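Local atomic coordinates of peptidase M16 C-terminal domain-containing protein (Enterococcus faecalis, PDB entry 3D3Y), a protein that is of unknown function but belongs to the M16 metallopeptidase family, carries an M16 inactive domain and is predicted to bind metal ions. Residues V61-S64 with E65-E69; H98-D102 with S103-A107; E338-L342 with G343-E347. One frame throughout, in Å; residues are numbered along the deposited sequence.

Interaction 1. Residues V61-S64 with E65-E69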
loop_
_atom_site.group_PDB
_atom_site.type_symbol
_atom_site.label_atom_id
_atom_site.label_comp_id
_atom_site.label_asym_id
_atom_site.label_seq_id
_atom_site.Cartn_x
_atom_site.Cartn_y
_atom_site.Cartn_z
ATOM N N VAL A 61 -26.455 -12.016 -2.884
ATOM C CA VAL A 61 -27.363 -12.126 -4.023
ATOM C C VAL A 61 -28.018 -10.762 -4.319
ATOM O O VAL A 61 -28.040 -10.298 -5.474
ATOM C CB VAL A 61 -28.444 -13.245 -3.814
ATOM C CG1 VAL A 61 -29.633 -13.071 -4.745
ATOM C CG2 VAL A 61 -27.838 -14.629 -4.012
ATOM N N LYS A 62 -28.531 -10.129 -3.269
ATOM C CA LYS A 62 -29.216 -8.849 -3.395
ATOM C C LYS A 62 -28.259 -7.719 -3.779
ATOM O O LYS A 62 -28.589 -6.866 -4.616
ATOM C CB LYS A 62 -29.993 -8.536 -2.105
ATOM C CG LYS A 62 -31.237 -9.452 -1.939
ATOM C CD LYS A 62 -31.873 -9.299 -0.564
ATOM C CE LYS A 62 -33.084 -10.214 -0.377
ATOM N NZ LYS A 62 -33.600 -10.118 1.028
ATOM N N LEU A 63 -27.061 -7.732 -3.209
ATOM C CA LEU A 63 -26.075 -6.685 -3.530
ATOM C C LEU A 63 -25.606 -6.811 -4.975
ATOM O O LEU A 63 -25.578 -5.830 -5.716
ATOM C CB LEU A 63 -24.900 -6.724 -2.554
ATOM C CG LEU A 63 -23.902 -5.557 -2.556
ATOM C CD1 LEU A 63 -23.349 -5.349 -1.157
ATOM C CD2 LEU A 63 -22.795 -5.903 -3.549
ATOM N N SER A 64 -25.261 -8.022 -5.401
ATOM C CA SER A 64 -24.776 -8.180 -6.760
ATOM C C SER A 64 -25.874 -7.921 -7.817
ATOM O O SER A 64 -25.604 -7.428 -8.904
ATOM C CB SER A 64 -24.045 -9.511 -6.928
ATOM O OG SER A 64 -24.953 -10.535 -7.115
ATOM N N GLU A 65 -27.120 -8.157 -7.449
ATOM C CA GLU A 65 -28.260 -7.807 -8.270
ATOM C C GLU A 65 -28.406 -6.273 -8.405
ATOM O O GLU A 65 -28.753 -5.776 -9.469
ATOM C CB GLU A 65 -29.496 -8.448 -7.640
ATOM C CG GLU A 65 -30.910 -7.943 -7.996
ATOM C CD GLU A 65 -31.975 -8.600 -7.058
ATOM O OE1 GLU A 65 -31.889 -9.850 -6.846
ATOM O OE2 GLU A 65 -32.867 -7.889 -6.519
ATOM N N ARG A 66 -28.144 -5.527 -7.338
ATOM C CA ARG A 66 -28.127 -4.065 -7.443
ATOM C C ARG A 66 -26.980 -3.599 -8.375
ATOM O O ARG A 66 -27.176 -2.726 -9.244
ATOM C CB ARG A 66 -27.965 -3.446 -6.060
ATOM C CG ARG A 66 -27.912 -1.926 -6.054
ATOM C CD ARG A 66 -29.078 -1.306 -6.859
ATOM N NE ARG A 66 -29.101 0.161 -6.727
ATOM C CZ ARG A 66 -29.705 0.986 -7.581
ATOM N NH1 ARG A 66 -30.342 0.508 -8.631
ATOM N NH2 ARG A 66 -29.677 2.288 -7.373
ATOM N N LEU A 67 -25.794 -4.191 -8.209
ATOM C CA LEU A 67 -24.664 -3.890 -9.097
ATOM C C LEU A 67 -25.001 -4.111 -10.586
ATOM O O LEU A 67 -24.587 -3.341 -11.472
ATOM C CB LEU A 67 -23.413 -4.674 -8.687
ATOM C CG LEU A 67 -22.833 -4.254 -7.331
ATOM C CD1 LEU A 67 -21.767 -5.274 -6.923
ATOM C CD2 LEU A 67 -22.256 -2.817 -7.430
ATOM N N ALA A 68 -25.817 -5.120 -10.833
ATOM C CA ALA A 68 -26.252 -5.459 -12.178
ATOM C C ALA A 68 -27.262 -4.422 -12.658
ATOM O O ALA A 68 -27.201 -3.980 -13.805
ATOM C CB ALA A 68 -26.861 -6.838 -12.163
ATOM N N GLU A 69 -28.169 -3.990 -11.770
ATOM C CA GLU A 69 -29.094 -2.906 -12.083
ATOM C C GLU A 69 -28.327 -1.667 -12.458
ATOM O O GLU A 69 -28.792 -0.880 -13.318
ATOM C CB GLU A 69 -29.975 -2.537 -10.880
ATOM C CG GLU A 69 -31.212 -3.369 -10.670
ATOM C CD GLU A 69 -31.912 -3.015 -9.348
ATOM O OE1 GLU A 69 -31.765 -1.870 -8.829
ATOM O OE2 GLU A 69 -32.589 -3.916 -8.815
#

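Interaction 2. Residues H98-D102 with S103-A107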
loop_
_atom_site.group_PDB
_atom_site.type_symbol
_atom_site.label_atom_id
_atom_site.label_comp_id
_atom_site.label_asym_id
_atom_site.label_seq_id
_atom_site.Cartn_x
_atom_site.Cartn_y
_atom_site.Cartn_z
ATOM N N HIS A 98 -23.158 8.060 -21.534
ATOM C CA HIS A 98 -23.007 8.162 -22.986
ATOM C C HIS A 98 -23.216 6.806 -23.676
ATOM O O HIS A 98 -23.710 6.752 -24.805
ATOM C CB HIS A 98 -21.643 8.785 -23.344
ATOM C CG HIS A 98 -21.373 8.882 -24.822
ATOM N ND1 HIS A 98 -21.816 9.935 -25.599
ATOM C CD2 HIS A 98 -20.682 8.067 -25.659
ATOM C CE1 HIS A 98 -21.425 9.755 -26.852
ATOM N NE2 HIS A 98 -20.737 8.628 -26.917
ATOM N N TYR A 99 -22.897 5.719 -22.978
ATOM C CA TYR A 99 -22.950 4.378 -23.570
ATOM C C TYR A 99 -24.185 3.593 -23.168
ATOM O O TYR A 99 -24.332 2.424 -23.546
ATOM C CB TYR A 99 -21.668 3.592 -23.231
ATOM C CG TYR A 99 -20.459 4.245 -23.833
ATOM C CD1 TYR A 99 -20.144 4.059 -25.176
ATOM C CD2 TYR A 99 -19.669 5.105 -23.079
ATOM C CE1 TYR A 99 -19.050 4.705 -25.754
ATOM C CE2 TYR A 99 -18.580 5.748 -23.636
ATOM C CZ TYR A 99 -18.271 5.543 -24.969
ATOM O OH TYR A 99 -17.178 6.181 -25.507
ATOM N N LEU A 100 -25.067 4.249 -22.412
ATOM C CA LEU A 100 -26.284 3.640 -21.905
ATOM C C LEU A 100 -27.536 4.320 -22.491
ATOM O O LEU A 100 -27.466 5.439 -23.032
ATOM C CB LEU A 100 -26.280 3.685 -20.374
ATOM C CG LEU A 100 -25.012 3.162 -19.668
ATOM C CD1 LEU A 100 -25.004 3.545 -18.202
ATOM C CD2 LEU A 100 -24.910 1.657 -19.778
ATOM N N GLN A 101 -28.678 3.639 -22.375
ATOM C CA GLN A 101 -29.917 4.079 -23.012
ATOM C C GLN A 101 -30.773 5.052 -22.165
ATOM O O GLN A 101 -30.892 6.247 -22.496
ATOM C CB GLN A 101 -30.726 2.869 -23.495
ATOM C CG GLN A 101 -31.622 3.135 -24.715
ATOM C CD GLN A 101 -30.942 3.971 -25.814
ATOM O OE1 GLN A 101 -29.725 3.871 -26.048
ATOM N NE2 GLN A 101 -31.740 4.801 -26.496
ATOM N N ASP A 102 -31.374 4.557 -21.095
ATOM C CA ASP A 102 -32.143 5.448 -20.231
ATOM C C ASP A 102 -31.568 5.291 -18.858
ATOM O O ASP A 102 -31.952 4.392 -18.114
ATOM C CB ASP A 102 -33.639 5.109 -20.233
ATOM C CG ASP A 102 -34.249 5.141 -21.617
ATOM O OD1 ASP A 102 -34.485 6.249 -22.178
ATOM O OD2 ASP A 102 -34.509 4.033 -22.137
ATOM N N SER A 103 -30.610 6.152 -18.546
ATOM C CA SER A 103 -29.793 5.990 -17.354
ATOM C C SER A 103 -29.525 7.323 -16.673
ATOM O O SER A 103 -29.597 8.396 -17.293
ATOM C CB SER A 103 -28.455 5.323 -17.724
ATOM O OG SER A 103 -27.658 6.190 -18.527
ATOM N N GLN A 104 -29.247 7.241 -15.384
ATOM C CA GLN A 104 -28.760 8.377 -14.612
ATOM C C GLN A 104 -27.624 7.842 -13.754
ATOM O O GLN A 104 -27.671 7.923 -12.529
ATOM C CB GLN A 104 -29.858 8.961 -13.729
ATOM C CG GLN A 104 -30.828 9.864 -14.449
ATOM C CD GLN A 104 -30.136 10.969 -15.220
ATOM O OE1 GLN A 104 -29.098 11.491 -14.794
ATOM N NE2 GLN A 104 -30.700 11.328 -16.369
ATOM N N VAL A 105 -26.608 7.298 -14.420
ATOM C CA VAL A 105 -25.648 6.423 -13.758
ATOM C C VAL A 105 -24.943 7.065 -12.556
ATOM O O VAL A 105 -24.709 6.408 -11.546
ATOM C CB VAL A 105 -24.616 5.815 -14.754
ATOM C CG1 VAL A 105 -23.547 6.856 -15.130
ATOM C CG2 VAL A 105 -23.963 4.558 -14.137
ATOM N N LEU A 106 -24.620 8.352 -12.653
ATOM C CA LEU A 106 -23.907 9.020 -11.590
ATOM C C LEU A 106 -24.786 9.136 -10.359
ATOM O O LEU A 106 -24.355 8.774 -9.258
ATOM C CB LEU A 106 -23.407 10.390 -12.043
ATOM C CG LEU A 106 -22.259 10.356 -13.058
ATOM C CD1 LEU A 106 -22.040 11.750 -13.638
ATOM C CD2 LEU A 106 -20.997 9.803 -12.419
ATOM N N ALA A 107 -26.024 9.584 -10.558
ATOM C CA ALA A 107 -26.992 9.655 -9.460
ATOM C C ALA A 107 -27.228 8.291 -8.815
ATOM O O ALA A 107 -27.296 8.175 -7.589
ATOM C CB ALA A 107 -28.308 10.284 -9.915
HETATM O O HOH W 1 -28.488 7.358 -20.852
#

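Interaction 3. Residues E338-L342 with G343-E347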
loop_
_atom_site.group_PDB
_atom_site.type_symbol
_atom_site.label_atom_id
_atom_site.label_comp_id
_atom_site.label_asym_id
_atom_site.label_seq_id
_atom_site.Cartn_x
_atom_site.Cartn_y
_atom_site.Cartn_z
ATOM N N GLU A 338 29.479 -2.142 -0.429
ATOM C CA GLU A 338 30.723 -1.410 -0.480
ATOM C C GLU A 338 31.146 -1.087 -1.920
ATOM O O GLU A 338 31.643 0.017 -2.199
ATOM C CB GLU A 338 31.815 -2.182 0.248
ATOM C CG GLU A 338 31.597 -2.173 1.779
ATOM C CD GLU A 338 31.404 -0.733 2.336
ATOM O OE1 GLU A 338 32.229 0.157 2.003
ATOM O OE2 GLU A 338 30.412 -0.511 3.090
ATOM N N ASN A 339 30.935 -2.038 -2.829
ATOM C CA ASN A 339 31.273 -1.813 -4.220
ATOM C C ASN A 339 30.507 -0.648 -4.809
ATOM O O ASN A 339 31.079 0.162 -5.540
ATOM C CB ASN A 339 31.042 -3.075 -5.053
ATOM C CG ASN A 339 32.138 -4.101 -4.844
ATOM O OD1 ASN A 339 33.231 -3.771 -4.354
ATOM N ND2 ASN A 339 31.873 -5.347 -5.255
ATOM N N ILE A 340 29.209 -0.573 -4.512
ATOM C CA ILE A 340 28.421 0.595 -4.932
ATOM C C ILE A 340 28.965 1.856 -4.242
ATOM O O ILE A 340 29.169 2.872 -4.892
ATOM C CB ILE A 340 26.917 0.416 -4.635
ATOM C CG1 ILE A 340 26.362 -0.816 -5.430
ATOM C CG2 ILE A 340 26.164 1.717 -4.944
ATOM C CD1 ILE A 340 24.936 -1.242 -4.993
ATOM N N ARG A 341 29.190 1.809 -2.926
ATOM C CA ARG A 341 29.777 2.985 -2.246
ATOM C C ARG A 341 31.054 3.467 -2.953
ATOM O O ARG A 341 31.286 4.684 -3.102
ATOM C CB ARG A 341 30.069 2.690 -0.768
ATOM C CG ARG A 341 28.801 2.539 0.041
ATOM C CD ARG A 341 29.020 2.043 1.501
ATOM N NE ARG A 341 27.816 2.339 2.268
ATOM C CZ ARG A 341 27.522 1.860 3.474
ATOM N NH1 ARG A 341 28.324 0.973 4.075
ATOM N NH2 ARG A 341 26.400 2.264 4.069
ATOM N N LEU A 342 31.873 2.512 -3.394
ATOM C CA LEU A 342 33.150 2.824 -4.081
ATOM C C LEU A 342 32.961 3.302 -5.522
ATOM O O LEU A 342 33.905 3.771 -6.142
ATOM C CB LEU A 342 34.095 1.610 -4.048
ATOM C CG LEU A 342 34.668 1.244 -2.662
ATOM C CD1 LEU A 342 35.174 -0.217 -2.641
ATOM C CD2 LEU A 342 35.794 2.206 -2.274
ATOM N N GLY A 343 31.738 3.193 -6.040
ATOM C CA GLY A 343 31.462 3.643 -7.413
ATOM C C GLY A 343 31.893 2.607 -8.421
ATOM O O GLY A 343 32.106 2.918 -9.598
ATOM N N LYS A 344 31.988 1.352 -7.969
ATOM C CA LYS A 344 32.366 0.254 -8.838
ATOM C C LYS A 344 31.110 -0.203 -9.597
ATOM O O LYS A 344 30.532 -1.271 -9.311
ATOM C CB LYS A 344 33.015 -0.879 -8.043
ATOM C CG LYS A 344 34.440 -0.527 -7.528
ATOM C CD LYS A 344 34.948 -1.469 -6.428
ATOM C CE LYS A 344 35.350 -2.842 -7.000
ATOM N NZ LYS A 344 35.527 -3.831 -5.898
ATOM N N ILE A 345 30.688 0.639 -10.550
ATOM C CA ILE A 345 29.385 0.485 -11.231
ATOM C C ILE A 345 29.577 0.602 -12.736
ATOM O O ILE A 345 30.092 1.604 -13.233
ATOM C CB ILE A 345 28.363 1.557 -10.749
ATOM C CG1 ILE A 345 28.189 1.479 -9.232
ATOM C CG2 ILE A 345 27.010 1.360 -11.405
ATOM C CD1 ILE A 345 27.439 2.656 -8.621
ATOM N N ARG A 346 29.181 -0.438 -13.457
ATOM C CA ARG A 346 29.399 -0.477 -14.892
ATOM C C ARG A 346 28.326 0.331 -15.590
ATOM O O ARG A 346 27.210 0.442 -15.085
ATOM C CB ARG A 346 29.326 -1.921 -15.384
ATOM C CG ARG A 346 30.382 -2.839 -14.766
ATOM C CD ARG A 346 30.073 -4.318 -15.037
ATOM N NE ARG A 346 29.500 -4.569 -16.373
ATOM C CZ ARG A 346 30.104 -4.338 -17.546
ATOM N NH1 ARG A 346 29.458 -4.618 -18.680
ATOM N NH2 ARG A 346 31.334 -3.814 -17.604
ATOM N N GLU A 347 28.651 0.846 -16.772
ATOM C CA GLU A 347 27.672 1.585 -17.558
ATOM C C GLU A 347 26.408 0.794 -17.827
ATOM O O GLU A 347 25.322 1.336 -17.760
ATOM C CB GLU A 347 28.278 2.095 -18.858
ATOM C CG GLU A 347 28.967 3.459 -18.693
ATOM C CD GLU A 347 28.186 4.439 -17.787
ATOM O OE1 GLU A 347 26.949 4.613 -18.005
ATOM O OE2 GLU A 347 28.823 5.025 -16.865
#

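Interaction 1. Residues V61-S64 with E65-E69
Leu63 and Leu67, one helical turn apart, run alongside each other, with Leu63 CD2 3.6 Å from Leu67 CD1. Their first torsions differ: Leu63 CG is anti to the backbone N (chi1 -169°), whereas Leu67 CG lies beside its own N (chi1 -67°), and the two branched ends meet. Tyr57 borders Leu63, and Phe112 of helix 105-118 touches Leu67, so the pair lies on the side of the helix that meets its neighbours, where Arg66 also touches Tyr57 and Phe112. Between their backbones Leu67 N donates to Leu63 O at 3.0 Å, the straightest of four successive bonds between residues four apart and one lying in the carbonyl plane. Arg66 bends at its second torsion and brings NH1 2.8 Å from Glu69 OE1, a salt bridge made through the anti lone pair of that oxygen and tilted from the guanidinium plane. Ser64 turns OG back to the carbonyl of Gln60 in the preceding turn, and an acetate ion lies near its side chain. Leucines toward the neighbouring helix, with Lys62, Glu65 and Glu69 on the exposed surface, are typical of an amphipathic surface alpha-helix, here helix 60-69, packed against helix 105-118.

Interaction 2. Residues H98-D102 with S103-A107
Beside the turn in which Leu100 meets Ser103, the imidazole of His98 presents an edge to the phenol ring of Tyr99: His98 CD2 lies 3.5 Å above one face of that ring, displaced toward its rim, while Tyr99 CE1 lies in the imidazole plane, at its edge. This pair of neighbouring residues ends the short 3-10 segment, and the Tyr99 hydroxyl is hydrogen-bonded to Lys23. The chain then runs through a connection between strand 85-95 and helix 105-118, with Gln104 as the N-cap residue of the helix.

The two arms of the connection close on each other through Leu100 and Ser103. Leu100 CB is 3.4 Å from Ser103 OG, and Leu100 CD1 lies 3.9 Å from Ser103 CB. The same CD1 comes 4.1 Å from Val105 CB in the first turn of the helix. Tyr71 touches all three of these side chains, and Val95 and Ile94 of strand 85-95 lie against Leu100 and Val105 respectively, giving the turn an apolar inner side. Asp97 reaches across from the strand side: its OD1 bonds both Ser103 OG and Val105 N, tying the start of the helix back to the chain before the turn.

Ser103 OG sits between its own backbone N and carbonyl carbon (chi1 67°), where it meets both Asp97 and a water. That water donates to Ser103 OG at 2.7 Å and, more weakly, to Leu100 O at 3.1 Å, bridging the mouth of the turn.

Interaction 3. Residues E338-L342 with G343-E347
Helix 326-341 closes in a Schellman motif in which Gly343, at a positive phi of 81°, lets Lys344 N reach back to Asn339 O at 2.9 Å and Gly343 N to Ile340 O at 2.8 Å. Lys344 is itself the centre of an inverse gamma turn, with a weak bond from Ile345 N to Gly343 O. Asn339 and Lys344, a pair of positions that often make an apolar contact in this motif, are polar here. The lysine chain passes alongside Leu342, with its CD 4.0 Å from Leu342 CB, then bends at its third torsion (chi3 74°), which swings its amino group back over the asparagine amide. On the inner side Ile340 CG2 meets Ile345 CD1 at 4.0 Å; Ile403 of helix 400-409 touches both isoleucines, so helix and exit loop share one apolar neighbour. Within the last helical turn, Arg341 NH1 makes a salt bridge with Glu338 OE2, 2.7 Å away and nearly in the guanidinium plane, while Arg341 NE is held by Ala407 O. The amino group of Lys344 ends 2.8 Å from Asn339 OD1, approaching from above the amide plane (53° out of it) and not on a lone pair.

In the fold
All three contacts are local and lie at the surface, each with one buried residue among those that touch. Interactions 1 and 2 are neighbours, their centres about 17 Å apart: interaction 1 occupies helix 60-69, and interaction 2 leads into helix 105-118, against which that helix packs. Interaction 3 sits on the opposite side of the chain's centre, its own centre about 58 Å from either of theirs, at the end of helix 326-341 in the other half of the molecule. Their chemistry follows their place: regular backbone bonding along almost the whole of a short helix for interaction 1, an aspartate and a water at a helix start for interaction 2, and a helix end turned by a glycine at positive phi for interaction 3.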